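Local coordinates for Beta/gama crystallin family protein (Methanosarcina acetivorans C2A, PDB 5HT9) that binds calcium and magnesium ions at paired sites in its beta/gamma-crystallin domain, at residues V5-H10 and D29-K34; K34-K39 and P74-S79; I51-R56 and I78-Q83. All blocks are in the same frame, centred on the assembly; numbering follows the deposited sequence.

Contact 1. Residues V5-H10 and D29-K34; sequences VIVYEH and DNLNDK. With MG (magnesium ion), chain E; NI (nickel (II) ion), chain C; MG (magnesium ion), chain D.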
ATOM      1  N   VAL A   5      -4.745   0.906   6.633  1.00 18.13           N
ATOM      2  CA  VAL A   5      -4.030   1.561   5.551  1.00 15.68           C
ATOM      3  C   VAL A   5      -5.009   1.741   4.387  1.00 17.57           C
ATOM      4  O   VAL A   5      -5.857   0.877   4.125  1.00 17.81           O
ATOM      5  CB  VAL A   5      -2.780   0.756   5.108  1.00 15.70           C
ATOM      6  CG1 VAL A   5      -3.161  -0.626   4.587  1.00 16.25           C
ATOM      7  CG2 VAL A   5      -1.978   1.527   4.069  1.00 16.32           C
ATOM      8  N   ILE A   6      -4.927   2.894   3.736  1.00 16.99           N
ATOM      9  CA  ILE A   6      -5.746   3.152   2.572  1.00 15.60           C
ATOM     10  C   ILE A   6      -4.829   3.288   1.373  1.00 15.54           C
ATOM     11  O   ILE A   6      -3.855   4.040   1.421  1.00 18.39           O
ATOM     12  CB  ILE A   6      -6.597   4.413   2.745  1.00 19.82           C
ATOM     13  CG1 ILE A   6      -7.387   4.328   4.057  1.00 17.20           C
ATOM     14  CG2 ILE A   6      -7.538   4.550   1.570  1.00 20.01           C
ATOM     15  CD1 ILE A   6      -8.174   5.552   4.378  1.00 24.95           C
ATOM     16  N   VAL A   7      -5.124   2.552   0.310  1.00 18.36           N
ATOM     17  CA  VAL A   7      -4.320   2.638  -0.909  1.00 15.97           C
ATOM     18  C   VAL A   7      -5.161   3.215  -2.042  1.00 18.13           C
ATOM     19  O   VAL A   7      -6.366   2.979  -2.113  1.00 17.69           O
ATOM     20  CB  VAL A   7      -3.752   1.261  -1.325  1.00 13.58           C
ATOM     21  CG1 VAL A   7      -2.705   0.762  -0.286  1.00 14.13           C
ATOM     22  CG2 VAL A   7      -4.871   0.244  -1.494  1.00 16.16           C
ATOM     23  N   TYR A   8      -4.507   3.950  -2.933  1.00 14.34           N
ATOM     24  CA  TYR A   8      -5.185   4.681  -4.001  1.00 18.76           C
ATOM     25  C   TYR A   8      -4.537   4.418  -5.344  1.00 17.72           C
ATOM     26  O   TYR A   8      -3.316   4.288  -5.443  1.00 16.81           O
ATOM     27  CB  TYR A   8      -5.148   6.190  -3.745  1.00 19.43           C
ATOM     28  CG  TYR A   8      -5.972   6.706  -2.590  1.00 18.24           C
ATOM     29  CD1 TYR A   8      -5.502   6.646  -1.279  1.00 19.11           C
ATOM     30  CD2 TYR A   8      -7.188   7.319  -2.821  1.00 20.16           C
ATOM     31  CE1 TYR A   8      -6.251   7.157  -0.230  1.00 20.08           C
ATOM     32  CE2 TYR A   8      -7.942   7.833  -1.791  1.00 24.06           C
ATOM     33  CZ  TYR A   8      -7.480   7.753  -0.501  1.00 23.15           C
ATOM     34  OH  TYR A   8      -8.264   8.279   0.510  1.00 27.81           O
ATOM     35  N   GLU A   9      -5.363   4.401  -6.380  1.00 18.81           N
ATOM     36  CA  GLU A   9      -4.928   4.128  -7.746  1.00 18.83           C
ATOM     37  C   GLU A   9      -4.059   5.229  -8.380  1.00 18.01           C
ATOM     38  O   GLU A   9      -3.189   4.951  -9.206  1.00 21.71           O
ATOM     39  CB  GLU A   9      -6.170   3.888  -8.605  1.00 20.99           C
ATOM     40  CG  GLU A   9      -5.890   3.618 -10.057  1.00 19.13           C
ATOM     41  CD  GLU A   9      -7.167   3.503 -10.861  1.00 24.57           C
ATOM     42  OE1 GLU A   9      -8.243   3.865 -10.326  1.00 22.47           O
ATOM     43  OE2 GLU A   9      -7.083   3.069 -12.028  1.00 25.18           O
ATOM     44  N   HIS A  10      -4.293   6.479  -7.998  1.00 17.77           N
ATOM     45  CA  HIS A  10      -3.580   7.596  -8.611  1.00 19.33           C
ATOM     46  C   HIS A  10      -2.876   8.447  -7.566  1.00 16.86           C
ATOM     47  O   HIS A  10      -3.201   8.401  -6.385  1.00 18.62           O
ATOM     48  CB  HIS A  10      -4.548   8.475  -9.426  1.00 19.05           C
ATOM     49  CG  HIS A  10      -5.228   7.751 -10.553  1.00 20.10           C
ATOM     50  ND1 HIS A  10      -4.537   6.986 -11.470  1.00 23.74           N
ATOM     51  CD2 HIS A  10      -6.533   7.685 -10.916  1.00 21.88           C
ATOM     52  CE1 HIS A  10      -5.387   6.479 -12.348  1.00 24.67           C
ATOM     53  NE2 HIS A  10      -6.603   6.882 -12.031  1.00 20.20           N
ATOM     54  N   ASP A  29      -7.431  -6.994  -4.961  1.00 48.82           N
ATOM     55  CA  ASP A  29      -7.109  -7.671  -6.210  1.00 45.68           C
ATOM     56  C   ASP A  29      -7.060  -6.566  -7.241  1.00 48.70           C
ATOM     57  O   ASP A  29      -6.240  -6.571  -8.163  1.00 42.69           O
ATOM     58  CB  ASP A  29      -8.147  -8.738  -6.581  1.00 50.61           C
ATOM     59  CG  ASP A  29      -8.017 -10.008  -5.747  1.00 56.55           C
ATOM     60  OD1 ASP A  29      -6.888 -10.538  -5.632  1.00 49.88           O
ATOM     61  OD2 ASP A  29      -9.046 -10.478  -5.210  1.00 56.61           O
ATOM     62  N   ASN A  30      -7.945  -5.596  -7.026  1.00 47.74           N
ATOM     63  CA  ASN A  30      -8.171  -4.490  -7.937  1.00 42.17           C
ATOM     64  C   ASN A  30      -6.957  -3.593  -8.148  1.00 39.04           C
ATOM     65  O   ASN A  30      -6.663  -3.189  -9.271  1.00 38.93           O
ATOM     66  CB  ASN A  30      -9.340  -3.650  -7.422  1.00 46.26           C
ATOM     67  CG  ASN A  30     -10.428  -4.497  -6.783  1.00 49.31           C
ATOM     68  OD1 ASN A  30     -11.261  -5.081  -7.474  1.00 59.99           O
ATOM     69  ND2 ASN A  30     -10.423  -4.571  -5.457  1.00 55.86           N
ATOM     70  N   LEU A  31      -6.247  -3.277  -7.073  1.00 35.15           N
ATOM     71  CA  LEU A  31      -5.189  -2.283  -7.180  1.00 31.86           C
ATOM     72  C   LEU A  31      -3.793  -2.896  -7.275  1.00 32.46           C
ATOM     73  O   LEU A  31      -2.793  -2.192  -7.093  1.00 26.74           O
ATOM     74  CB  LEU A  31      -5.261  -1.312  -6.001  1.00 27.88           C
ATOM     75  CG  LEU A  31      -6.593  -0.579  -5.806  1.00 29.75           C
ATOM     76  CD1 LEU A  31      -6.454   0.566  -4.807  1.00 27.50           C
ATOM     77  CD2 LEU A  31      -7.165  -0.075  -7.129  1.00 31.81           C
ATOM     78  N   ASN A  32      -3.720  -4.197  -7.564  1.00 32.70           N
ATOM     79  CA  ASN A  32      -2.428  -4.838  -7.828  1.00 30.46           C
ATOM     80  C   ASN A  32      -1.699  -4.099  -8.948  1.00 33.24           C
ATOM     81  O   ASN A  32      -2.240  -3.926 -10.043  1.00 29.03           O
ATOM     82  CB  ASN A  32      -2.602  -6.321  -8.198  1.00 33.89           C
ATOM     83  CG  ASN A  32      -1.267  -7.031  -8.472  1.00 27.94           C
ATOM     84  OD1 ASN A  32      -0.219  -6.399  -8.569  1.00 31.59           O
ATOM     85  ND2 ASN A  32      -1.316  -8.348  -8.627  1.00 28.80           N
ATOM     86  N   ASP A  33      -0.470  -3.671  -8.656  1.00 25.88           N
ATOM     87  CA  ASP A  33       0.366  -2.932  -9.605  1.00 28.50           C
ATOM     88  C   ASP A  33      -0.275  -1.620 -10.069  1.00 28.16           C
ATOM     89  O   ASP A  33       0.085  -1.095 -11.116  1.00 26.28           O
ATOM     90  CB  ASP A  33       0.701  -3.796 -10.832  1.00 29.69           C
ATOM     91  CG  ASP A  33       1.998  -4.582 -10.672  1.00 34.06           C
ATOM     92  OD1 ASP A  33       2.574  -4.605  -9.556  1.00 23.52           O
ATOM     93  OD2 ASP A  33       2.443  -5.171 -11.685  1.00 36.85           O
ATOM     94  N   LYS A  34      -1.211  -1.095  -9.279  1.00 25.64           N
ATOM     95  CA  LYS A  34      -1.851   0.179  -9.595  1.00 27.66           C
ATOM     96  C   LYS A  34      -1.760   1.186  -8.453  1.00 24.12           C
ATOM     97  O   LYS A  34      -2.246   2.307  -8.578  1.00 26.36           O
ATOM     98  CB  LYS A  34      -3.322  -0.027  -9.949  1.00 28.80           C
ATOM     99  CG  LYS A  34      -3.569  -0.704 -11.277  1.00 30.87           C
ATOM    100  CD  LYS A  34      -5.064  -0.811 -11.531  1.00 36.63           C
ATOM    101  CE  LYS A  34      -5.356  -1.385 -12.912  1.00 41.66           C
ATOM    102  NZ  LYS A  34      -6.820  -1.400 -13.207  1.00 42.34           N
TER
HETATM  103 MG    MG E 103      -1.573   3.830 -10.300  1.00 27.52          MG
HETATM  104 NI    NI C 101      -8.319   6.590 -13.192  1.00 24.77          NI
HETATM  105 MG    MG D 102       3.846  -5.667  -8.278  1.00 21.02          MG
HETATM  106  O   HOH W   1       5.560  -5.057  -9.204  1.00 20.40           O
HETATM  107  O   HOH W   2       3.795  -7.438  -9.509  1.00 22.76           O

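Contact 2. Residues K34-K39 and P74-S79; sequences KISSIK and PDNSIS. With MG (magnesium ion), chain E; MG (magnesium ion), chain D.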
ATOM      1  N   LYS A  34      -1.211  -1.095  -9.279  1.00 25.64           N
ATOM      2  CA  LYS A  34      -1.851   0.179  -9.595  1.00 27.66           C
ATOM      3  C   LYS A  34      -1.760   1.186  -8.453  1.00 24.12           C
ATOM      4  O   LYS A  34      -2.246   2.307  -8.578  1.00 26.36           O
ATOM      5  CB  LYS A  34      -3.322  -0.027  -9.949  1.00 28.80           C
ATOM      6  CG  LYS A  34      -3.569  -0.704 -11.277  1.00 30.87           C
ATOM      7  CD  LYS A  34      -5.064  -0.811 -11.531  1.00 36.63           C
ATOM      8  CE  LYS A  34      -5.356  -1.385 -12.912  1.00 41.66           C
ATOM      9  NZ  LYS A  34      -6.820  -1.400 -13.207  1.00 42.34           N
ATOM     10  N   ILE A  35      -1.141   0.802  -7.344  1.00 20.91           N
ATOM     11  CA  ILE A  35      -1.121   1.681  -6.182  1.00 17.83           C
ATOM     12  C   ILE A  35      -0.136   2.823  -6.401  1.00 19.27           C
ATOM     13  O   ILE A  35       1.035   2.593  -6.692  1.00 18.84           O
ATOM     14  CB  ILE A  35      -0.777   0.901  -4.902  1.00 23.49           C
ATOM     15  CG1 ILE A  35      -1.859  -0.150  -4.637  1.00 20.36           C
ATOM     16  CG2 ILE A  35      -0.653   1.850  -3.711  1.00 16.11           C
ATOM     17  CD1 ILE A  35      -1.501  -1.108  -3.523  1.00 17.99           C
ATOM     18  N   SER A  36      -0.621   4.057  -6.265  1.00 16.28           N
ATOM     19  CA  SER A  36       0.192   5.218  -6.570  1.00 19.19           C
ATOM     20  C   SER A  36       0.304   6.181  -5.403  1.00 18.22           C
ATOM     21  O   SER A  36       1.184   7.028  -5.392  1.00 16.74           O
ATOM     22  CB  SER A  36      -0.369   5.952  -7.798  1.00 21.02           C
ATOM     23  OG  SER A  36      -0.169   5.176  -8.967  1.00 22.18           O
ATOM     24  N   SER A  37      -0.614   6.075  -4.445  1.00 16.88           N
ATOM     25  CA  SER A  37      -0.496   6.827  -3.209  1.00 15.76           C
ATOM     26  C   SER A  37      -1.130   6.035  -2.075  1.00 18.01           C
ATOM     27  O   SER A  37      -1.911   5.105  -2.305  1.00 14.51           O
ATOM     28  CB  SER A  37      -1.128   8.221  -3.336  1.00 16.30           C
ATOM     29  OG  SER A  37      -2.480   8.127  -3.749  1.00 17.73           O
ATOM     30  N   ILE A  38      -0.745   6.390  -0.853  1.00 13.84           N
ATOM     31  CA  ILE A  38      -1.072   5.609   0.336  1.00 15.19           C
ATOM     32  C   ILE A  38      -1.302   6.498   1.545  1.00 15.89           C
ATOM     33  O   ILE A  38      -0.531   7.419   1.783  1.00 17.97           O
ATOM     34  CB  ILE A  38       0.079   4.639   0.706  1.00 15.57           C
ATOM     35  CG1 ILE A  38       0.412   3.680  -0.440  1.00 14.75           C
ATOM     36  CG2 ILE A  38      -0.242   3.878   1.986  1.00 15.30           C
ATOM     37  CD1 ILE A  38       1.684   2.853  -0.150  1.00 15.43           C
ATOM     38  N   LYS A  39      -2.331   6.205   2.328  1.00 15.52           N
ATOM     39  CA  LYS A  39      -2.462   6.793   3.661  1.00 16.24           C
ATOM     40  C   LYS A  39      -2.382   5.688   4.694  1.00 17.13           C
ATOM     41  O   LYS A  39      -3.303   4.889   4.808  1.00 17.34           O
ATOM     42  CB  LYS A  39      -3.789   7.543   3.831  1.00 20.75           C
ATOM     43  CG  LYS A  39      -3.980   8.750   2.938  1.00 17.44           C
ATOM     44  CD  LYS A  39      -5.376   9.328   3.135  1.00 21.20           C
ATOM     45  CE  LYS A  39      -5.659  10.434   2.132  1.00 25.69           C
ATOM     46  NZ  LYS A  39      -7.039  10.953   2.308  1.00 24.75           N
ATOM     47  N   PRO A  74       8.568   2.117  -5.934  1.00 27.55           N
ATOM     48  CA  PRO A  74       8.251   2.219  -7.372  1.00 24.71           C
ATOM     49  C   PRO A  74       6.751   2.352  -7.647  1.00 26.53           C
ATOM     50  O   PRO A  74       5.961   1.606  -7.074  1.00 23.44           O
ATOM     51  CB  PRO A  74       8.784   0.898  -7.947  1.00 28.86           C
ATOM     52  CG  PRO A  74       9.814   0.441  -6.975  1.00 29.12           C
ATOM     53  CD  PRO A  74       9.345   0.903  -5.622  1.00 28.16           C
ATOM     54  N   ASP A  75       6.368   3.293  -8.506  1.00 26.24           N
ATOM     55  CA  ASP A  75       4.963   3.501  -8.824  1.00 27.07           C
ATOM     56  C   ASP A  75       4.381   2.232  -9.442  1.00 28.62           C
ATOM     57  O   ASP A  75       5.100   1.476 -10.086  1.00 21.24           O
ATOM     58  CB  ASP A  75       4.790   4.683  -9.786  1.00 30.15           C
ATOM     59  CG  ASP A  75       3.350   5.176  -9.861  1.00 31.64           C
ATOM     60  OD1 ASP A  75       2.562   4.887  -8.938  1.00 30.22           O
ATOM     61  OD2 ASP A  75       3.008   5.862 -10.845  1.00 30.43           O
ATOM     62  N   ASN A  76       3.092   1.997  -9.217  1.00 25.80           N
ATOM     63  CA  ASN A  76       2.403   0.875  -9.845  1.00 26.35           C
ATOM     64  C   ASN A  76       3.142  -0.453  -9.696  1.00 29.62           C
ATOM     65  O   ASN A  76       3.283  -1.200 -10.666  1.00 31.19           O
ATOM     66  CB  ASN A  76       2.182   1.195 -11.324  1.00 27.09           C
ATOM     67  CG  ASN A  76       1.315   2.416 -11.513  1.00 28.86           C
ATOM     68  OD1 ASN A  76       0.402   2.659 -10.721  1.00 28.49           O
ATOM     69  ND2 ASN A  76       1.596   3.202 -12.547  1.00 34.79           N
ATOM     70  N   SER A  77       3.615  -0.733  -8.482  1.00 22.93           N
ATOM     71  CA  SER A  77       4.389  -1.942  -8.206  1.00 23.07           C
ATOM     72  C   SER A  77       3.855  -2.757  -7.027  1.00 24.07           C
ATOM     73  O   SER A  77       3.942  -3.980  -7.019  1.00 21.58           O
ATOM     74  CB  SER A  77       5.845  -1.577  -7.928  1.00 25.36           C
ATOM     75  OG  SER A  77       6.484  -1.140  -9.115  1.00 33.02           O
ATOM     76  N   ILE A  78       3.334  -2.077  -6.015  1.00 22.36           N
ATOM     77  CA  ILE A  78       2.845  -2.775  -4.834  1.00 19.14           C
ATOM     78  C   ILE A  78       1.749  -3.766  -5.207  1.00 20.76           C
ATOM     79  O   ILE A  78       0.777  -3.413  -5.872  1.00 20.29           O
ATOM     80  CB  ILE A  78       2.327  -1.796  -3.780  1.00 17.89           C
ATOM     81  CG1 ILE A  78       3.471  -0.881  -3.327  1.00 15.69           C
ATOM     82  CG2 ILE A  78       1.737  -2.564  -2.603  1.00 15.39           C
ATOM     83  CD1 ILE A  78       3.048   0.217  -2.389  1.00 22.26           C
ATOM     84  N   SER A  79       1.937  -5.017  -4.801  1.00 16.94           N
ATOM     85  CA  SER A  79       1.050  -6.101  -5.208  1.00 20.71           C
ATOM     86  C   SER A  79       0.506  -6.877  -4.010  1.00 21.65           C
ATOM     87  O   SER A  79      -0.409  -7.686  -4.152  1.00 20.92           O
ATOM     88  CB  SER A  79       1.778  -7.058  -6.165  1.00 20.01           C
ATOM     89  OG  SER A  79       2.110  -6.411  -7.380  1.00 20.26           O
TER
HETATM   90 MG    MG E 103      -1.573   3.830 -10.300  1.00 27.52          MG
HETATM   91 MG    MG D 102       3.846  -5.667  -8.278  1.00 21.02          MG
HETATM   92  O   HOH W   3       3.265   0.907  -6.326  1.00 21.67           O
HETATM   93  O   HOH W   1       5.560  -5.057  -9.204  1.00 20.40           O
HETATM   94  O   HOH W   2       3.795  -7.438  -9.509  1.00 22.76           O

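Contact 3. Residues I51-R56 and I78-Q83; sequences INYGGR and ISSFRQ. With MG (magnesium ion), chain D.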
ATOM      1  N   ILE A  51       2.650 -10.377  -5.516  1.00 18.20           N
ATOM      2  CA  ILE A  51       1.571 -10.905  -4.682  1.00 20.23           C
ATOM      3  C   ILE A  51       2.094 -11.933  -3.700  1.00 18.27           C
ATOM      4  O   ILE A  51       3.196 -12.462  -3.866  1.00 19.19           O
ATOM      5  CB  ILE A  51       0.463 -11.560  -5.490  1.00 19.59           C
ATOM      6  CG1 ILE A  51       1.033 -12.692  -6.343  1.00 22.49           C
ATOM      7  CG2 ILE A  51      -0.282 -10.527  -6.322  1.00 26.05           C
ATOM      8  CD1 ILE A  51      -0.039 -13.584  -6.892  1.00 29.99           C
ATOM      9  N   ASN A  52       1.288 -12.222  -2.687  1.00 17.31           N
ATOM     10  CA  ASN A  52       1.659 -13.182  -1.660  1.00 19.98           C
ATOM     11  C   ASN A  52       2.994 -12.838  -1.005  1.00 20.67           C
ATOM     12  O   ASN A  52       3.773 -13.723  -0.643  1.00 19.49           O
ATOM     13  CB  ASN A  52       1.687 -14.593  -2.258  1.00 22.72           C
ATOM     14  CG  ASN A  52       0.344 -14.993  -2.828  1.00 21.67           C
ATOM     15  OD1 ASN A  52      -0.699 -14.723  -2.224  1.00 21.24           O
ATOM     16  ND2 ASN A  52       0.352 -15.629  -3.995  1.00 19.75           N
ATOM     17  N   TYR A  53       3.237 -11.537  -0.862  1.00 18.32           N
ATOM     18  CA  TYR A  53       4.328 -11.023  -0.038  1.00 15.58           C
ATOM     19  C   TYR A  53       5.698 -11.391  -0.594  1.00 17.24           C
ATOM     20  O   TYR A  53       6.620 -11.731   0.156  1.00 18.94           O
ATOM     21  CB  TYR A  53       4.179 -11.524   1.405  1.00 19.38           C
ATOM     22  CG  TYR A  53       2.763 -11.382   1.938  1.00 19.07           C
ATOM     23  CD1 TYR A  53       2.080 -10.174   1.842  1.00 18.68           C
ATOM     24  CD2 TYR A  53       2.102 -12.460   2.517  1.00 23.18           C
ATOM     25  CE1 TYR A  53       0.785 -10.036   2.318  1.00 17.67           C
ATOM     26  CE2 TYR A  53       0.801 -12.331   2.992  1.00 23.87           C
ATOM     27  CZ  TYR A  53       0.153 -11.111   2.892  1.00 21.63           C
ATOM     28  OH  TYR A  53      -1.134 -10.977   3.364  1.00 19.67           O
ATOM     29  N   GLY A  54       5.839 -11.304  -1.910  1.00 20.56           N
ATOM     30  CA  GLY A  54       7.101 -11.652  -2.535  1.00 20.77           C
ATOM     31  C   GLY A  54       7.912 -10.474  -3.046  1.00 21.42           C
ATOM     32  O   GLY A  54       7.371  -9.407  -3.359  1.00 20.49           O
ATOM     33  N   GLY A  55       9.224 -10.680  -3.134  1.00 20.34           N
ATOM     34  CA  GLY A  55      10.120  -9.706  -3.730  1.00 22.26           C
ATOM     35  C   GLY A  55      10.577  -8.631  -2.763  1.00 18.79           C
ATOM     36  O   GLY A  55      10.483  -8.795  -1.556  1.00 16.70           O
ATOM     37  N   ARG A  56      11.057  -7.521  -3.308  1.00 18.88           N
ATOM     38  CA  ARG A  56      11.460  -6.382  -2.499  1.00 18.42           C
ATOM     39  C   ARG A  56      10.263  -5.871  -1.697  1.00 20.97           C
ATOM     40  O   ARG A  56       9.112  -6.041  -2.112  1.00 18.31           O
ATOM     41  CB  ARG A  56      12.018  -5.255  -3.376  1.00 18.08           C
ATOM     42  CG  ARG A  56      13.258  -5.601  -4.180  1.00 23.27           C
ATOM     43  CD  ARG A  56      13.652  -4.444  -5.095  1.00 25.94           C
ATOM     44  NE  ARG A  56      12.682  -4.255  -6.171  1.00 24.97           N
ATOM     45  CZ  ARG A  56      12.559  -3.153  -6.905  1.00 27.66           C
ATOM     46  NH1 ARG A  56      13.357  -2.111  -6.712  1.00 27.10           N
ATOM     47  NH2 ARG A  56      11.640  -3.102  -7.854  1.00 27.93           N
ATOM     48  N   ILE A  78       3.334  -2.077  -6.015  1.00 22.36           N
ATOM     49  CA  ILE A  78       2.845  -2.775  -4.834  1.00 19.14           C
ATOM     50  C   ILE A  78       1.749  -3.766  -5.207  1.00 20.76           C
ATOM     51  O   ILE A  78       0.777  -3.413  -5.872  1.00 20.29           O
ATOM     52  CB  ILE A  78       2.327  -1.796  -3.780  1.00 17.89           C
ATOM     53  CG1 ILE A  78       3.471  -0.881  -3.327  1.00 15.69           C
ATOM     54  CG2 ILE A  78       1.737  -2.564  -2.603  1.00 15.39           C
ATOM     55  CD1 ILE A  78       3.048   0.217  -2.389  1.00 22.26           C
ATOM     56  N   SER A  79       1.937  -5.017  -4.801  1.00 16.94           N
ATOM     57  CA  SER A  79       1.050  -6.101  -5.208  1.00 20.71           C
ATOM     58  C   SER A  79       0.506  -6.877  -4.010  1.00 21.65           C
ATOM     59  O   SER A  79      -0.409  -7.686  -4.152  1.00 20.92           O
ATOM     60  CB  SER A  79       1.778  -7.058  -6.165  1.00 20.01           C
ATOM     61  OG  SER A  79       2.110  -6.411  -7.380  1.00 20.26           O
ATOM     62  N   SER A  80       1.088  -6.651  -2.833  1.00 19.56           N
ATOM     63  CA  SER A  80       0.512  -7.154  -1.592  1.00 18.62           C
ATOM     64  C   SER A  80       1.022  -6.310  -0.437  1.00 16.39           C
ATOM     65  O   SER A  80       2.020  -5.610  -0.570  1.00 16.11           O
ATOM     66  CB  SER A  80       0.851  -8.636  -1.370  1.00 16.65           C
ATOM     67  OG  SER A  80       2.249  -8.852  -1.437  1.00 17.87           O
ATOM     68  N   PHE A  81       0.321  -6.353   0.688  1.00 17.40           N
ATOM     69  CA  PHE A  81       0.788  -5.651   1.879  1.00 17.79           C
ATOM     70  C   PHE A  81       0.142  -6.220   3.133  1.00 17.19           C
ATOM     71  O   PHE A  81      -0.930  -6.802   3.074  1.00 16.77           O
ATOM     72  CB  PHE A  81       0.527  -4.141   1.761  1.00 18.74           C
ATOM     73  CG  PHE A  81      -0.900  -3.772   1.413  1.00 15.98           C
ATOM     74  CD1 PHE A  81      -1.851  -3.611   2.411  1.00 17.97           C
ATOM     75  CD2 PHE A  81      -1.269  -3.538   0.105  1.00 21.39           C
ATOM     76  CE1 PHE A  81      -3.163  -3.241   2.101  1.00 15.74           C
ATOM     77  CE2 PHE A  81      -2.588  -3.171  -0.217  1.00 19.06           C
ATOM     78  CZ  PHE A  81      -3.525  -3.022   0.784  1.00 17.38           C
ATOM     79  N   ARG A  82       0.821  -6.089   4.264  1.00 16.99           N
ATOM     80  CA  ARG A  82       0.310  -6.647   5.505  1.00 20.61           C
ATOM     81  C   ARG A  82       0.906  -5.940   6.700  1.00 19.07           C
ATOM     82  O   ARG A  82       1.895  -5.238   6.589  1.00 19.42           O
ATOM     83  CB  ARG A  82       0.618  -8.137   5.604  1.00 21.05           C
ATOM     84  CG  ARG A  82       2.087  -8.448   5.753  1.00 22.85           C
ATOM     85  CD  ARG A  82       2.219  -9.902   6.078  1.00 28.00           C
ATOM     86  NE  ARG A  82       3.440 -10.480   5.554  1.00 27.69           N
ATOM     87  CZ  ARG A  82       3.687 -11.780   5.572  1.00 25.00           C
ATOM     88  NH1 ARG A  82       2.790 -12.604   6.103  1.00 22.45           N
ATOM     89  NH2 ARG A  82       4.825 -12.243   5.078  1.00 21.20           N
ATOM     90  N   GLN A  83       0.289  -6.140   7.849  1.00 21.58           N
ATOM     91  CA  GLN A  83       0.732  -5.493   9.065  1.00 22.87           C
ATOM     92  C   GLN A  83       1.929  -6.255   9.608  1.00 23.93           C
ATOM     93  O   GLN A  83       1.973  -7.487   9.509  1.00 24.24           O
ATOM     94  CB  GLN A  83      -0.414  -5.452  10.079  1.00 26.92           C
ATOM     95  CG  GLN A  83      -0.079  -4.761  11.374  1.00 32.86           C
ATOM     96  CD  GLN A  83      -1.224  -4.847  12.361  1.00 34.10           C
ATOM     97  OE1 GLN A  83      -2.276  -5.428  12.062  1.00 32.81           O
ATOM     98  NE2 GLN A  83      -1.040  -4.249  13.532  1.00 31.44           N
TER
HETATM   99 MG    MG D 102       3.846  -5.667  -8.278  1.00 21.02          MG
HETATM  100  O   HOH W   1       5.560  -5.057  -9.204  1.00 20.40           O
HETATM  101  O   HOH W   2       3.795  -7.438  -9.509  1.00 22.76           O

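Contact 1. Residues V5-H10 and D29-K34
V7 and L31 touch through methyl groups, CG2 of V7 lying 3.7 Å from CD1 of L31. The two side chains slide past each other in opposite directions. V7 has CG1 anti to the carbonyl carbon (chi1 -67°), which puts CG2 between the backbone N and the carbonyl carbon, facing L31. The same CD1 of L31 sits 3.6 Å from the backbone O of V7, so one leucine methyl covers both side chain and main chain of the strand. E9 follows, where the chain turns a corner, and its CA makes a CA-H...O contact of 3.3 Å with K34 O. In the beta/gamma-crystallin Greek key, this corner and the 29-34 loop supply ligands to a site that binds calcium or magnesium, here filled by magnesium. The backbone O of E9 binds the ion at 2.2 Å and the backbone O of K34 at 2.4 Å. The metal holds E9 O and K34 O 2.9 Å apart. S36 and N76 supply further ligands. The E9 carboxylate turns away from this ion, and its OE1 accepts a hydrogen bond from K16 N. H10 binds nickel through NE2 at 2.1 Å, and CG of E9 lies 3.7 Å above its ring plane.

Contact 2. Residues K34-K39 and P74-S79
The double-clamp metal site of the beta/gamma-crystallin domain is built here, where the loop leading into strand 37-42 of the first Greek key meets the 74-79 loop of the second. S36 OG and N76 OD1 bind one magnesium ion from the two loops, at 2.4 Å for S36 OG and 2.3 Å for N76 OD1. The backbone O of K34 and that of E9 are its other protein ligands. S36 OG has its proton directed to D75 OD1, 2.7 Å away, on the syn lone pair of the carboxylate. D75 is thus a second-shell residue that helps fix, with the metal itself, the rotation of the hydroxyl. Its negative charge would probably also make that hydroxyl a stronger metal ligand. The CG of D75 stands anti to its backbone N (chi1 -165°), which swings the carboxylate over to S36. The backbone adds a weak hydrogen bond from N76 N to I35 O. Water 3 strengthens the join: it donates to I35 O and P74 O and accepts from S77 N. Farther along, S77 O and S79 OG bind the second magnesium ion, with D33 and E49. Beside the polar groups three isoleucines pack together. I35 and I78 cross at about a right angle, with F47 against I78 as well. CD1 of I35 rests 3.7 Å from CG2 of I78. I38 and I78 instead reach tip to tip, CD1 of I38 lying 3.7 Å from CD1 of I78.

Contact 3. Residues I51-R56 and I78-Q83
Y53 packs on strand 80-83, the last strand of the second Greek key, and makes the largest share of the contact. CB of Y53 lies 3.8 Å from NH2 of R82. Beyond it, CG and CD2 lie beneath the guanidinium, with CD2 of Y53 3.5 Å from CZ of R82. The guanidinium lies flat on one face, planes 11° apart, in a cation-pi stack. CE2 of Y53 lies 3.7 Å from NH1 of R82. R82 CD adds a CH-pi contact, 4.0 Å from CZ of Y53. R82 has CG between its backbone N and carbonyl carbon (chi1 68°), and the chain runs over the ring from the hydroxyl end toward CB; NE also bonds Y48 OH. On the other side of the ring, CD1 of Y53 meets S80 OG obliquely, while CE1 has F81 O at the ring edge. At the tip, OH of Y53 lies 4.0 Å from CB of R82. With an alanine in its place the ring under the guanidinium is gone, and R82 would probably be freer to turn. Y53 N donates to S80 OG at 2.9 Å, and that hydroxyl also bonds Y50 O. Nearer the metal site, CG2 of I51 lies 3.6 Å from S79 O, while S79 OG binds magnesium at 2.1 Å.

In the fold
Contacts 1 and 2 meet at K34 and share one magnesium site, while the other magnesium ties all three contacts together. Contact 1 stays within the first Greek key, contact 3 within the second, and contact 2 joins the two. Contact 2 is the most buried in character: its isoleucines reach the core between the sheets, where I35 also touches F81 of contact 3. Contact 1 has no direct hydrogen bond across its segments and relies on metal and one apolar pair. Contact 3 lies farthest from the chain centre and uses a stacked arginine. A probable hydrogen bond between N32 OD1 and S79 OG joins contact 1 to the others.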